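Local coordinates for protein SPD1 nuclease (PDB 2XGR) that probably cleaves DNA as a prophage-encoded extracellular endonuclease of Streptococcus pyogenes, related to the metal-dependent nucleases of the His-Me finger clan, at residues A[37-42]-A[212-217]; A[115-120]-A[139-144]; A[189-194]-A[242-247]; A[198-203]-A[227-232]. All blocks are in the same frame, centred on the assembly; numbering follows the deposited sequence.

Contact 1: A[37-42]-A[212-217]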
loop_
_atom_site.group_PDB
_atom_site.type_symbol
_atom_site.label_atom_id
_atom_site.label_comp_id
_atom_site.label_asym_id
_atom_site.label_seq_id
_atom_site.Cartn_x
_atom_site.Cartn_y
_atom_site.Cartn_z
ATOM N N ASN A 37 -1.894 -11.175 15.963
ATOM C CA ASN A 37 -0.571 -10.566 16.057
ATOM C C ASN A 37 -0.443 -9.327 15.211
ATOM O O ASN A 37 0.653 -8.989 14.721
ATOM C CB ASN A 37 0.515 -11.595 15.721
ATOM C CG ASN A 37 0.531 -12.738 16.730
ATOM O OD1 ASN A 37 0.567 -13.908 16.346
ATOM N ND2 ASN A 37 0.410 -12.399 18.002
ATOM N N VAL A 38 -1.530 -8.601 15.100
ATOM C CA VAL A 38 -1.459 -7.239 14.572
ATOM C C VAL A 38 -1.499 -6.260 15.745
ATOM O O VAL A 38 -2.406 -6.315 16.576
ATOM C CB VAL A 38 -2.567 -6.973 13.535
ATOM C CG1 VAL A 38 -2.661 -5.465 13.222
ATOM C CG2 VAL A 38 -2.332 -7.842 12.288
ATOM N N SER A 39 -0.502 -5.398 15.859
ATOM C CA SER A 39 -0.406 -4.570 17.072
ATOM C C SER A 39 0.311 -3.290 16.697
ATOM O O SER A 39 0.747 -3.130 15.533
ATOM C CB SER A 39 0.414 -5.365 18.153
ATOM O OG SER A 39 1.797 -5.514 17.716
ATOM N N HIS A 40 0.524 -2.410 17.678
ATOM C CA HIS A 40 1.405 -1.249 17.458
ATOM C C HIS A 40 2.107 -0.967 18.769
ATOM O O HIS A 40 1.615 -1.404 19.803
ATOM C CB HIS A 40 0.599 0.001 17.024
ATOM C CG HIS A 40 -0.348 0.541 18.045
ATOM N ND1 HIS A 40 0.006 1.499 18.979
ATOM C CD2 HIS A 40 -1.680 0.362 18.189
ATOM C CE1 HIS A 40 -1.059 1.828 19.703
ATOM N NE2 HIS A 40 -2.084 1.121 19.262
ATOM N N ALA A 41 3.155 -0.159 18.709
ATOM C CA ALA A 41 3.811 0.341 19.895
ATOM C C ALA A 41 3.999 1.843 19.738
ATOM O O ALA A 41 4.383 2.352 18.643
ATOM C CB ALA A 41 5.168 -0.421 20.053
ATOM N N ASN A 42 3.765 2.612 20.807
ATOM C CA ASN A 42 4.083 4.037 20.709
ATOM C C ASN A 42 5.586 4.293 20.707
ATOM O O ASN A 42 6.257 3.959 21.662
ATOM C CB ASN A 42 3.424 4.840 21.854
ATOM C CG ASN A 42 3.300 6.337 21.540
ATOM O OD1 ASN A 42 4.077 6.932 20.773
ATOM N ND2 ASN A 42 2.247 6.954 22.106
ATOM N N THR A 212 4.470 2.493 15.756
ATOM C CA THR A 212 4.996 1.481 14.826
ATOM C C THR A 212 4.003 0.365 14.751
ATOM O O THR A 212 3.657 -0.210 15.749
ATOM C CB THR A 212 6.385 0.924 15.229
ATOM O OG1 THR A 212 7.249 1.998 15.303
ATOM C CG2 THR A 212 6.923 0.066 14.107
ATOM N N ILE A 213 3.536 0.058 13.519
ATOM C CA ILE A 213 2.482 -0.940 13.359
ATOM C C ILE A 213 3.110 -2.270 12.911
ATOM O O ILE A 213 3.923 -2.286 11.989
ATOM C CB ILE A 213 1.496 -0.474 12.256
ATOM C CG1 ILE A 213 0.671 0.720 12.754
ATOM C CG2 ILE A 213 0.498 -1.685 11.934
ATOM C CD1 ILE A 213 -0.125 1.556 11.675
ATOM N N ARG A 214 2.740 -3.379 13.568
ATOM C CA ARG A 214 3.282 -4.696 13.204
ATOM C C ARG A 214 2.187 -5.559 12.632
ATOM O O ARG A 214 1.132 -5.692 13.220
ATOM C CB ARG A 214 3.861 -5.407 14.475
ATOM C CG ARG A 214 4.801 -4.463 15.282
ATOM C CD ARG A 214 6.308 -4.733 15.237
ATOM N NE ARG A 214 6.926 -3.885 16.275
ATOM C CZ ARG A 214 7.871 -2.966 16.065
ATOM N NH1 ARG A 214 8.419 -2.835 14.862
ATOM N NH2 ARG A 214 8.289 -2.194 17.077
ATOM N N LEU A 215 2.400 -5.963 11.394
ATOM C CA LEU A 215 1.444 -6.810 10.697
ATOM C C LEU A 215 1.831 -8.286 10.655
ATOM O O LEU A 215 1.090 -9.086 10.049
ATOM C CB LEU A 215 1.236 -6.285 9.277
ATOM C CG LEU A 215 0.867 -4.787 9.221
ATOM C CD1 LEU A 215 0.567 -4.401 7.731
ATOM C CD2 LEU A 215 -0.335 -4.523 10.098
ATOM N N ASN A 216 2.868 -8.654 11.413
ATOM C CA ASN A 216 3.308 -10.054 11.565
ATOM C C ASN A 216 3.871 -10.738 10.319
ATOM O O ASN A 216 3.742 -11.938 10.127
ATOM C CB ASN A 216 2.226 -10.923 12.259
ATOM C CG ASN A 216 2.854 -12.049 13.027
ATOM O OD1 ASN A 216 3.785 -11.782 13.806
ATOM N ND2 ASN A 216 2.331 -13.309 12.872
ATOM N N SER A 217 4.513 -9.964 9.436
ATOM C CA SER A 217 5.126 -10.554 8.269
ATOM C C SER A 217 6.660 -10.542 8.482
ATOM O O SER A 217 7.191 -9.497 8.902
ATOM C CB SER A 217 4.758 -9.610 7.116
ATOM O OG SER A 217 5.640 -9.707 6.109
#
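Thr212 is held through its backbone by Ala41: Thr212 N donates to Ala41 O at 2.9 Å, and Thr212 O receives Ala41 N at 3.0 Å. Thr212 O also takes a C-H...O contact from His40 CA at 3.0 Å, while the threonine hydroxyl is bonded to Gly226 O. Ile213 forms a non-hydrogen-bonded pair with His40, and its branched chain, well suited to an extended backbone, packs on Trp170 of helix 160-173. Strand 39-46 is added antiparallel to strand 209-214 in the large sheet, and the Ile213 face looks onto that helix. At Arg214 the pairing is hydrogen-bonded: Arg214 N points almost straight at Ser39 O (2.8 Å, 173°), and Arg214 O accepts Ser39 N at 3.1 Å. Ser39 OG lies 3.8 Å from Arg214 CB; the arginine chain bends at chi2 (-107°), which sets CD. Thr212 CB lies above one face of the guanidinium, toward its rim. Leu215, turned to helix 160-173 beside Arg166 and Leu167, touches Val38 CG1 with its CD2 at 4.0 Å. Asn216 brings its amide carbon CG to 3.6 Å from Asn37 CB. Both asparagines have phi of 66°, a backbone shape this residue type tolerates well.

Contact 2: A[115-120]-A[139-144]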
loop_
_atom_site.group_PDB
_atom_site.type_symbol
_atom_site.label_atom_id
_atom_site.label_comp_id
_atom_site.label_asym_id
_atom_site.label_seq_id
_atom_site.Cartn_x
_atom_site.Cartn_y
_atom_site.Cartn_z
ATOM N N TRP A 115 -0.862 -12.635 -22.513
ATOM C CA TRP A 115 -1.823 -11.539 -22.465
ATOM C C TRP A 115 -1.212 -10.194 -21.992
ATOM O O TRP A 115 -0.063 -10.140 -21.557
ATOM C CB TRP A 115 -3.000 -11.925 -21.543
ATOM C CG TRP A 115 -2.539 -12.245 -20.148
ATOM C CD1 TRP A 115 -2.566 -11.407 -19.054
ATOM C CD2 TRP A 115 -1.907 -13.461 -19.708
ATOM N NE1 TRP A 115 -2.018 -12.048 -17.956
ATOM C CE2 TRP A 115 -1.617 -13.309 -18.327
ATOM C CE3 TRP A 115 -1.590 -14.677 -20.338
ATOM C CZ2 TRP A 115 -1.022 -14.333 -17.566
ATOM C CZ3 TRP A 115 -0.981 -15.690 -19.585
ATOM C CH2 TRP A 115 -0.707 -15.509 -18.213
ATOM N N VAL A 116 -2.017 -9.140 -22.079
ATOM C CA VAL A 116 -1.693 -7.815 -21.567
ATOM C C VAL A 116 -1.968 -7.775 -20.051
ATOM O O VAL A 116 -3.053 -8.178 -19.598
ATOM C CB VAL A 116 -2.574 -6.748 -22.236
ATOM C CG1 VAL A 116 -2.238 -5.375 -21.687
ATOM C CG2 VAL A 116 -2.421 -6.799 -23.793
ATOM N N MET A 117 -0.983 -7.339 -19.267
ATOM C CA MET A 117 -1.171 -7.299 -17.806
ATOM C C MET A 117 -2.275 -6.320 -17.421
ATOM O O MET A 117 -2.513 -5.325 -18.114
ATOM C CB MET A 117 0.134 -6.891 -17.157
ATOM C CG MET A 117 1.210 -7.993 -17.140
ATOM S SD MET A 117 2.655 -7.214 -16.338
ATOM C CE MET A 117 2.163 -7.329 -14.573
ATOM N N ASN A 118 -2.965 -6.612 -16.307
ATOM C CA ASN A 118 -4.044 -5.762 -15.843
ATOM C C ASN A 118 -3.356 -4.779 -14.901
ATOM O O ASN A 118 -2.233 -5.058 -14.490
ATOM C CB ASN A 118 -5.030 -6.610 -15.007
ATOM C CG ASN A 118 -5.835 -7.588 -15.862
ATOM O OD1 ASN A 118 -5.722 -8.818 -15.709
ATOM N ND2 ASN A 118 -6.547 -7.051 -16.831
ATOM N N ARG A 119 -4.064 -3.731 -14.514
ATOM C CA ARG A 119 -3.539 -2.705 -13.595
ATOM C C ARG A 119 -4.181 -2.809 -12.187
ATOM O O ARG A 119 -5.379 -3.047 -12.041
ATOM C CB ARG A 119 -3.804 -1.334 -14.184
ATOM C CG ARG A 119 -2.872 -0.986 -15.402
ATOM C CD ARG A 119 -2.984 0.490 -15.747
ATOM N NE ARG A 119 -4.343 0.869 -16.098
ATOM C CZ ARG A 119 -4.796 2.129 -16.148
ATOM N NH1 ARG A 119 -4.010 3.174 -15.856
ATOM N NH2 ARG A 119 -6.063 2.351 -16.511
ATOM N N GLY A 120 -3.336 -2.709 -11.177
ATOM C CA GLY A 120 -3.794 -2.774 -9.797
ATOM C C GLY A 120 -3.520 -1.456 -9.092
ATOM O O GLY A 120 -2.686 -0.589 -9.531
ATOM N N ALA A 139 0.665 -1.636 -13.764
ATOM C CA ALA A 139 0.557 -2.990 -14.210
ATOM C C ALA A 139 0.999 -3.903 -13.080
ATOM O O ALA A 139 2.105 -3.746 -12.564
ATOM C CB ALA A 139 1.499 -3.181 -15.404
ATOM N N MET A 140 0.189 -4.899 -12.715
ATOM C CA MET A 140 0.455 -5.669 -11.541
ATOM C C MET A 140 0.012 -7.118 -11.786
ATOM O O MET A 140 -1.069 -7.333 -12.386
ATOM C CB MET A 140 -0.401 -5.061 -10.377
ATOM C CG MET A 140 -0.000 -5.586 -9.085
ATOM S SD MET A 140 -0.962 -4.745 -7.775
ATOM C CE MET A 140 -0.204 -3.117 -7.692
ATOM N N THR A 141 0.798 -8.077 -11.309
ATOM C CA THR A 141 0.337 -9.470 -11.265
ATOM C C THR A 141 -0.818 -9.661 -10.293
ATOM O O THR A 141 -0.952 -8.937 -9.310
ATOM C CB THR A 141 1.427 -10.483 -10.929
ATOM O OG1 THR A 141 1.882 -10.321 -9.583
ATOM C CG2 THR A 141 2.651 -10.352 -11.954
ATOM N N ALA A 142 -1.674 -10.643 -10.602
ATOM C CA ALA A 142 -2.762 -11.011 -9.648
ATOM C C ALA A 142 -2.174 -11.513 -8.344
ATOM O O ALA A 142 -2.663 -11.147 -7.275
ATOM C CB ALA A 142 -3.649 -12.152 -10.334
ATOM N N TRP A 143 -1.043 -12.234 -8.418
ATOM C CA TRP A 143 -0.301 -12.678 -7.259
ATOM C C TRP A 143 0.060 -11.488 -6.349
ATOM O O TRP A 143 -0.222 -11.523 -5.133
ATOM C CB TRP A 143 0.991 -13.468 -7.707
ATOM C CG TRP A 143 1.751 -14.098 -6.610
ATOM C CD1 TRP A 143 2.922 -13.649 -6.066
ATOM C CD2 TRP A 143 1.469 -15.338 -5.974
ATOM N NE1 TRP A 143 3.346 -14.498 -5.076
ATOM C CE2 TRP A 143 2.488 -15.560 -5.016
ATOM C CE3 TRP A 143 0.474 -16.311 -6.150
ATOM C CZ2 TRP A 143 2.530 -16.702 -4.221
ATOM C CZ3 TRP A 143 0.533 -17.452 -5.364
ATOM C CH2 TRP A 143 1.519 -17.613 -4.393
ATOM N N LEU A 144 0.643 -10.439 -6.927
ATOM C CA LEU A 144 1.031 -9.262 -6.105
ATOM C C LEU A 144 -0.232 -8.559 -5.577
ATOM O O LEU A 144 -0.283 -8.082 -4.444
ATOM C CB LEU A 144 1.845 -8.279 -6.941
ATOM C CG LEU A 144 2.192 -6.990 -6.174
ATOM C CD1 LEU A 144 2.854 -7.233 -4.830
ATOM C CD2 LEU A 144 3.105 -6.155 -7.089
HETATM O O HOH W 1 -2.282 -8.641 -14.374
#
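Met140 leans over Gly120, starting with its CB, which lies 3.8 Å from Gly120 N. CG is anti to the backbone N (chi1 -168°), and the chain stays extended through chi2, carrying the sulfur on past the glycine. SD comes to 4.0 Å from Gly120 CA, an approach that is possible because glycine has no side chain there. A bend at chi3 (-75°) then turns the methyl, and CE ends 4.0 Å from Gly120 C. An unbranched, flexible methionine can follow the backbone in this way; its side chain also touches Met160 of helix 160-173.

The main chain of Met140 is fixed as well: Met140 N donates to Asn118 O at 3.0 Å, nearly straight at 166°. Arg119 and Ala139 form the adjoining non-hydrogen-bonded pair of the two-stranded antiparallel sheet of strands 119-121 and 137-139, which a long connection joins. Two such strands followed by helix 142-146 are consistent with the beta-beta-alpha core of His-Me finger nucleases. A water accepts from Asn118 N and donates to Met140 O at 2.7 Å, bridging the backbones where they part. Met117 lays its methyl CE 3.5 Å from Met140 C and also reaches Thr141 CG2. Thr141 is the N-cap of the helix, its OG1 accepting from Leu144 N at 2.9 Å and also bonded to Ser235 O. The amide of Asn234 takes Thr141 N on OD1 and gives its ND2 to Ala139 O.

Contact 3: A[189-194]-A[242-247]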
loop_
_atom_site.group_PDB
_atom_site.type_symbol
_atom_site.label_atom_id
_atom_site.label_comp_id
_atom_site.label_asym_id
_atom_site.label_seq_id
_atom_site.Cartn_x
_atom_site.Cartn_y
_atom_site.Cartn_z
ATOM N N GLY A 189 14.850 1.584 -15.553
ATOM C CA GLY A 189 14.986 2.087 -16.952
ATOM C C GLY A 189 13.677 2.521 -17.583
ATOM O O GLY A 189 12.940 3.313 -16.986
ATOM N N ASN A 190 13.390 2.061 -18.811
ATOM C CA ASN A 190 12.155 2.396 -19.533
ATOM C C ASN A 190 10.933 1.494 -19.239
ATOM O O ASN A 190 9.913 1.623 -19.901
ATOM C CB ASN A 190 12.417 2.272 -21.048
ATOM C CG ASN A 190 13.460 3.243 -21.516
ATOM O OD1 ASN A 190 13.452 4.399 -21.104
ATOM N ND2 ASN A 190 14.410 2.764 -22.320
ATOM N N GLU A 191 11.080 0.547 -18.314
ATOM C CA GLU A 191 10.063 -0.472 -18.118
ATOM C C GLU A 191 8.787 0.199 -17.598
ATOM O O GLU A 191 8.849 1.019 -16.668
ATOM C CB GLU A 191 10.566 -1.515 -17.115
ATOM C CG GLU A 191 11.767 -2.354 -17.654
ATOM C CD GLU A 191 12.367 -3.217 -16.631
ATOM O OE1 GLU A 191 11.802 -3.378 -15.499
ATOM O OE2 GLU A 191 13.394 -3.853 -16.917
ATOM N N VAL A 192 7.644 -0.245 -18.139
ATOM C CA VAL A 192 6.395 0.388 -17.738
ATOM C C VAL A 192 5.782 -0.398 -16.562
ATOM O O VAL A 192 4.871 0.120 -15.925
ATOM C CB VAL A 192 5.373 0.541 -18.900
ATOM C CG1 VAL A 192 5.968 1.401 -20.027
ATOM C CG2 VAL A 192 4.955 -0.802 -19.411
ATOM N N VAL A 193 6.248 -1.627 -16.313
ATOM C CA VAL A 193 5.759 -2.462 -15.208
ATOM C C VAL A 193 6.788 -2.302 -14.115
ATOM O O VAL A 193 7.985 -2.623 -14.291
ATOM C CB VAL A 193 5.733 -3.990 -15.648
ATOM C CG1 VAL A 193 5.180 -4.925 -14.495
ATOM C CG2 VAL A 193 4.944 -4.162 -16.878
ATOM N N PRO A 194 6.363 -1.861 -12.896
ATOM C CA PRO A 194 7.388 -1.854 -11.827
ATOM C C PRO A 194 7.853 -3.235 -11.438
ATOM O O PRO A 194 7.066 -4.134 -11.358
ATOM C CB PRO A 194 6.662 -1.185 -10.602
ATOM C CG PRO A 194 5.165 -1.459 -10.868
ATOM C CD PRO A 194 4.991 -1.634 -12.410
ATOM N N ASP A 242 7.049 -9.565 -19.255
ATOM C CA ASP A 242 7.724 -8.520 -20.025
ATOM C C ASP A 242 7.460 -7.166 -19.341
ATOM O O ASP A 242 6.434 -6.472 -19.607
ATOM C CB ASP A 242 7.247 -8.518 -21.475
ATOM C CG ASP A 242 7.833 -7.330 -22.312
ATOM O OD1 ASP A 242 8.700 -6.605 -21.758
ATOM O OD2 ASP A 242 7.419 -7.145 -23.499
ATOM N N TYR A 243 8.474 -6.767 -18.567
ATOM C CA TYR A 243 8.434 -5.487 -17.765
ATOM C C TYR A 243 8.481 -4.271 -18.640
ATOM O O TYR A 243 7.967 -3.164 -18.316
ATOM C CB TYR A 243 9.467 -5.421 -16.627
ATOM C CG TYR A 243 9.310 -6.462 -15.571
ATOM C CD1 TYR A 243 8.529 -6.205 -14.411
ATOM C CD2 TYR A 243 9.927 -7.706 -15.676
ATOM C CE1 TYR A 243 8.316 -7.168 -13.488
ATOM C CE2 TYR A 243 9.761 -8.692 -14.664
ATOM C CZ TYR A 243 8.899 -8.406 -13.591
ATOM O OH TYR A 243 8.751 -9.327 -12.585
ATOM N N LEU A 244 9.036 -4.468 -19.848
ATOM C CA LEU A 244 9.101 -3.384 -20.741
ATOM C C LEU A 244 7.800 -3.068 -21.452
ATOM O O LEU A 244 7.460 -1.895 -21.654
ATOM C CB LEU A 244 10.281 -3.601 -21.703
ATOM C CG LEU A 244 10.762 -2.507 -22.615
ATOM C CD1 LEU A 244 11.084 -1.269 -21.851
ATOM C CD2 LEU A 244 12.032 -3.020 -23.290
ATOM N N ASN A 245 7.044 -4.099 -21.851
ATOM C CA ASN A 245 5.890 -3.887 -22.692
ATOM C C ASN A 245 4.589 -4.162 -21.951
ATOM O O ASN A 245 3.510 -3.776 -22.408
ATOM C CB ASN A 245 6.009 -4.747 -23.967
ATOM C CG ASN A 245 7.247 -4.340 -24.832
ATOM O OD1 ASN A 245 7.274 -3.221 -25.366
ATOM N ND2 ASN A 245 8.279 -5.211 -24.912
ATOM N N GLY A 246 4.698 -4.815 -20.792
ATOM C CA GLY A 246 3.524 -4.980 -19.939
ATOM C C GLY A 246 2.676 -6.164 -20.399
ATOM O O GLY A 246 1.466 -6.049 -20.501
ATOM N N THR A 247 3.304 -7.309 -20.623
ATOM C CA THR A 247 2.543 -8.490 -21.014
ATOM C C THR A 247 3.088 -9.679 -20.258
ATOM O O THR A 247 4.181 -9.627 -19.678
ATOM C CB THR A 247 2.641 -8.742 -22.583
ATOM O OG1 THR A 247 4.000 -8.995 -22.929
ATOM C CG2 THR A 247 2.149 -7.547 -23.395
#
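Tyr243 and Val193 are brought together by their first torsions: Tyr243 CG is anti to its own carbonyl carbon (chi1 -62°), and Val193 CG1 is anti to its backbone N (chi1 -179°). The two side chains cross at about a right angle, with Val193 CG1 3.6 Å from Tyr243 CD1. Tyr243 belongs to the turn between strands 240-242 and 247-249, closed by a G1 beta bulge in which Gly246 and Thr247 both face Asp242; Gly246 N donates to Asp242 O at 2.7 Å. The positive phi of Gly246 suits glycine.

The backbone hydrogen bonds from loop 189-194 to this turn all end on one carbonyl. Tyr243 O accepts Val193 N at 3.1 Å and, more weakly, Val192 N at 2.9 Å, so two successive amides share a single oxygen.

Glu191 places OE1 3.3 Å from Tyr243 CB, with its carboxylate plane 30° from the ring plane. Arg195 ties the two together: it forms a salt bridge to Glu191 OE1 and a cation-pi interaction with the Tyr243 ring, while the phenol OH is bonded to Asn234 O. Val193 is buried, and its compact apolar side chain also touches Met117 and Ala139.

At the outer end, Leu244 CD1 lies 3.7 Å from Asn190 O, and Val192 CG2 meets Leu244 O at 3.5 Å. On the inner side, Val193 CG2 rests 3.5 Å from Gly246 CA, where glycine presents bare backbone.

Contact 4: A[198-203]-A[227-232]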
loop_
_atom_site.group_PDB
_atom_site.type_symbol
_atom_site.label_atom_id
_atom_site.label_comp_id
_atom_site.label_asym_id
_atom_site.label_seq_id
_atom_site.Cartn_x
_atom_site.Cartn_y
_atom_site.Cartn_z
ATOM N N GLU A 198 6.823 -0.714 -3.056
ATOM C CA GLU A 198 7.210 -0.444 -1.670
ATOM C C GLU A 198 5.978 0.025 -0.893
ATOM O O GLU A 198 5.402 1.056 -1.279
ATOM C CB GLU A 198 8.200 0.731 -1.664
ATOM C CG GLU A 198 8.691 1.076 -0.297
ATOM C CD GLU A 198 9.462 2.392 -0.220
ATOM O OE1 GLU A 198 10.711 2.306 -0.255
ATOM O OE2 GLU A 198 8.854 3.491 -0.042
ATOM N N LEU A 199 5.584 -0.686 0.184
ATOM C CA LEU A 199 4.542 -0.245 1.048
ATOM C C LEU A 199 5.184 0.349 2.284
ATOM O O LEU A 199 5.955 -0.328 2.946
ATOM C CB LEU A 199 3.713 -1.496 1.534
ATOM C CG LEU A 199 2.788 -2.128 0.469
ATOM C CD1 LEU A 199 3.605 -2.895 -0.619
ATOM C CD2 LEU A 199 1.822 -3.107 1.170
ATOM N N GLN A 200 4.770 1.556 2.686
ATOM C CA GLN A 200 5.384 2.252 3.835
ATOM C C GLN A 200 4.268 2.705 4.777
ATOM O O GLN A 200 3.313 3.370 4.346
ATOM C CB GLN A 200 6.116 3.542 3.347
ATOM C CG GLN A 200 6.768 4.296 4.477
ATOM C CD GLN A 200 7.208 5.637 3.990
ATOM O OE1 GLN A 200 8.241 5.738 3.313
ATOM N NE2 GLN A 200 6.337 6.661 4.169
ATOM N N TYR A 201 4.316 2.294 6.037
ATOM C CA TYR A 201 3.198 2.638 6.897
ATOM C C TYR A 201 3.624 2.905 8.332
ATOM O O TYR A 201 4.612 2.326 8.845
ATOM C CB TYR A 201 2.084 1.526 6.880
ATOM C CG TYR A 201 2.619 0.123 7.055
ATOM C CD1 TYR A 201 2.839 -0.417 8.325
ATOM C CD2 TYR A 201 2.918 -0.668 5.926
ATOM C CE1 TYR A 201 3.278 -1.781 8.469
ATOM C CE2 TYR A 201 3.382 -2.019 6.109
ATOM C CZ TYR A 201 3.505 -2.547 7.377
ATOM O OH TYR A 201 3.964 -3.854 7.489
ATOM N N VAL A 202 2.868 3.793 8.970
ATOM C CA VAL A 202 3.084 4.071 10.406
ATOM C C VAL A 202 1.772 4.643 10.905
ATOM O O VAL A 202 0.984 5.181 10.080
ATOM C CB VAL A 202 4.216 5.032 10.618
ATOM C CG1 VAL A 202 3.843 6.443 10.027
ATOM C CG2 VAL A 202 4.621 5.180 12.168
ATOM N N GLY A 203 1.506 4.511 12.208
ATOM C CA GLY A 203 0.262 5.092 12.775
ATOM C C GLY A 203 0.610 6.441 13.425
ATOM O O GLY A 203 1.796 6.747 13.680
ATOM N N VAL A 227 8.996 3.857 11.302
ATOM C CA VAL A 227 8.175 3.767 10.064
ATOM C C VAL A 227 8.555 2.439 9.396
ATOM O O VAL A 227 9.737 2.111 9.279
ATOM C CB VAL A 227 8.538 4.933 9.151
ATOM C CG1 VAL A 227 7.745 4.824 7.760
ATOM C CG2 VAL A 227 8.202 6.231 9.910
ATOM N N THR A 228 7.546 1.660 8.968
ATOM C CA THR A 228 7.773 0.308 8.416
ATOM C C THR A 228 7.664 0.313 6.915
ATOM O O THR A 228 6.824 1.026 6.387
ATOM C CB THR A 228 6.726 -0.657 8.957
ATOM O OG1 THR A 228 6.854 -0.733 10.376
ATOM C CG2 THR A 228 6.937 -2.111 8.458
ATOM N N THR A 229 8.606 -0.360 6.257
ATOM C CA THR A 229 8.551 -0.502 4.805
ATOM C C THR A 229 8.594 -1.980 4.467
ATOM O O THR A 229 9.402 -2.717 5.024
ATOM C CB THR A 229 9.754 0.212 4.172
ATOM O OG1 THR A 229 9.765 1.589 4.591
ATOM C CG2 THR A 229 9.710 0.177 2.580
ATOM N N VAL A 230 7.758 -2.382 3.508
ATOM C CA VAL A 230 7.701 -3.765 3.005
ATOM C C VAL A 230 7.945 -3.658 1.502
ATOM O O VAL A 230 7.304 -2.806 0.827
ATOM C CB VAL A 230 6.253 -4.339 3.284
ATOM C CG1 VAL A 230 6.133 -5.621 2.486
ATOM C CG2 VAL A 230 6.138 -4.620 4.778
ATOM N N ILE A 231 8.884 -4.444 0.951
ATOM C CA ILE A 231 9.125 -4.397 -0.512
ATOM C C ILE A 231 8.615 -5.704 -1.111
ATOM O O ILE A 231 9.052 -6.800 -0.716
ATOM C CB ILE A 231 10.667 -4.225 -0.855
ATOM C CG1 ILE A 231 11.164 -2.907 -0.286
ATOM C CG2 ILE A 231 10.905 -4.338 -2.407
ATOM C CD1 ILE A 231 12.703 -2.719 -0.345
ATOM N N LEU A 232 7.628 -5.600 -1.984
ATOM C CA LEU A 232 7.068 -6.784 -2.625
ATOM C C LEU A 232 7.461 -6.858 -4.067
ATOM O O LEU A 232 7.544 -5.829 -4.758
ATOM C CB LEU A 232 5.517 -6.757 -2.537
ATOM C CG LEU A 232 4.972 -6.735 -1.117
ATOM C CD1 LEU A 232 3.387 -6.724 -1.125
ATOM C CD2 LEU A 232 5.443 -7.970 -0.383
HETATM O O HOH W 2 10.113 3.761 3.266
HETATM O O HOH W 3 5.255 1.386 11.384
#
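Tyr201 receives Thr228 over one face of its ring, Thr228 CB standing 4.1 Å from the ring centroid in a CH-pi contact. With chi1 of 48°, Tyr201 CG lies between its backbone N and carbonyl carbon, and the ring runs beside strand 228-232, its OH 3.6 Å from Val230 CG2. Leu199 continues this apolar side, CD1 meeting Leu232 CD1 at 3.9 Å. On the other face Gln200 CG packs 3.5 Å from Val227 CG1.

Between the two layers of side chains run four backbone hydrogen bonds, reciprocal between Leu199 and Val230 and between Tyr201 and Thr228. They join neighbouring antiparallel strands within the large sheet. Two waters add bridges: one donates to Gln200 OE1 at 2.7 Å and is bonded to Thr229 OG1, while the other donates to Tyr201 O and accepts from Thr228 OG1 at 2.8 Å.

Farther out, Met160 and Tyr163 of helix 160-173 cover the Leu199 side, a setting that suits apolar Leu199, Val230 and Leu232, and strand 178-186 flanks segment 198-203. Lys52 O takes Gln200 NE2, and Glu220 OE2 is bonded to Tyr201 OH.

The amide of Gln200 and the hydroxyls of Tyr201, Thr228 and Thr229 therefore have partners. Since Glu220 also takes the backbone N of Leu215 and Ser217, its carboxylate is probably anionic, which would polarise the tyrosine hydroxyl.

Overall arrangement
Contacts 1 and 4 belong to the same large sheet, with centres 12 Å apart. Ile213 CD1 of contact 1 packs 3.4 Å from Gly203 N of contact 4, and Leu215 CD1 lies 3.4 Å from Tyr201 OH. Contacts 2 and 3 form a second cluster across the chain's centre from contact 1: their centres are 11 Å apart, and Met117 N probably donates to Gly246 O at 3.0 Å. Contact 2 meets contact 4 where Leu144 CD1 touches Leu232 CB at 3.5 Å, linking the probable nuclease finger to the sheet. Contacts 1 and 3 are farthest apart, about 34 Å between centres. A bound PEG, probably from crystallisation, lies about 3 Å from the Asp242 side chain.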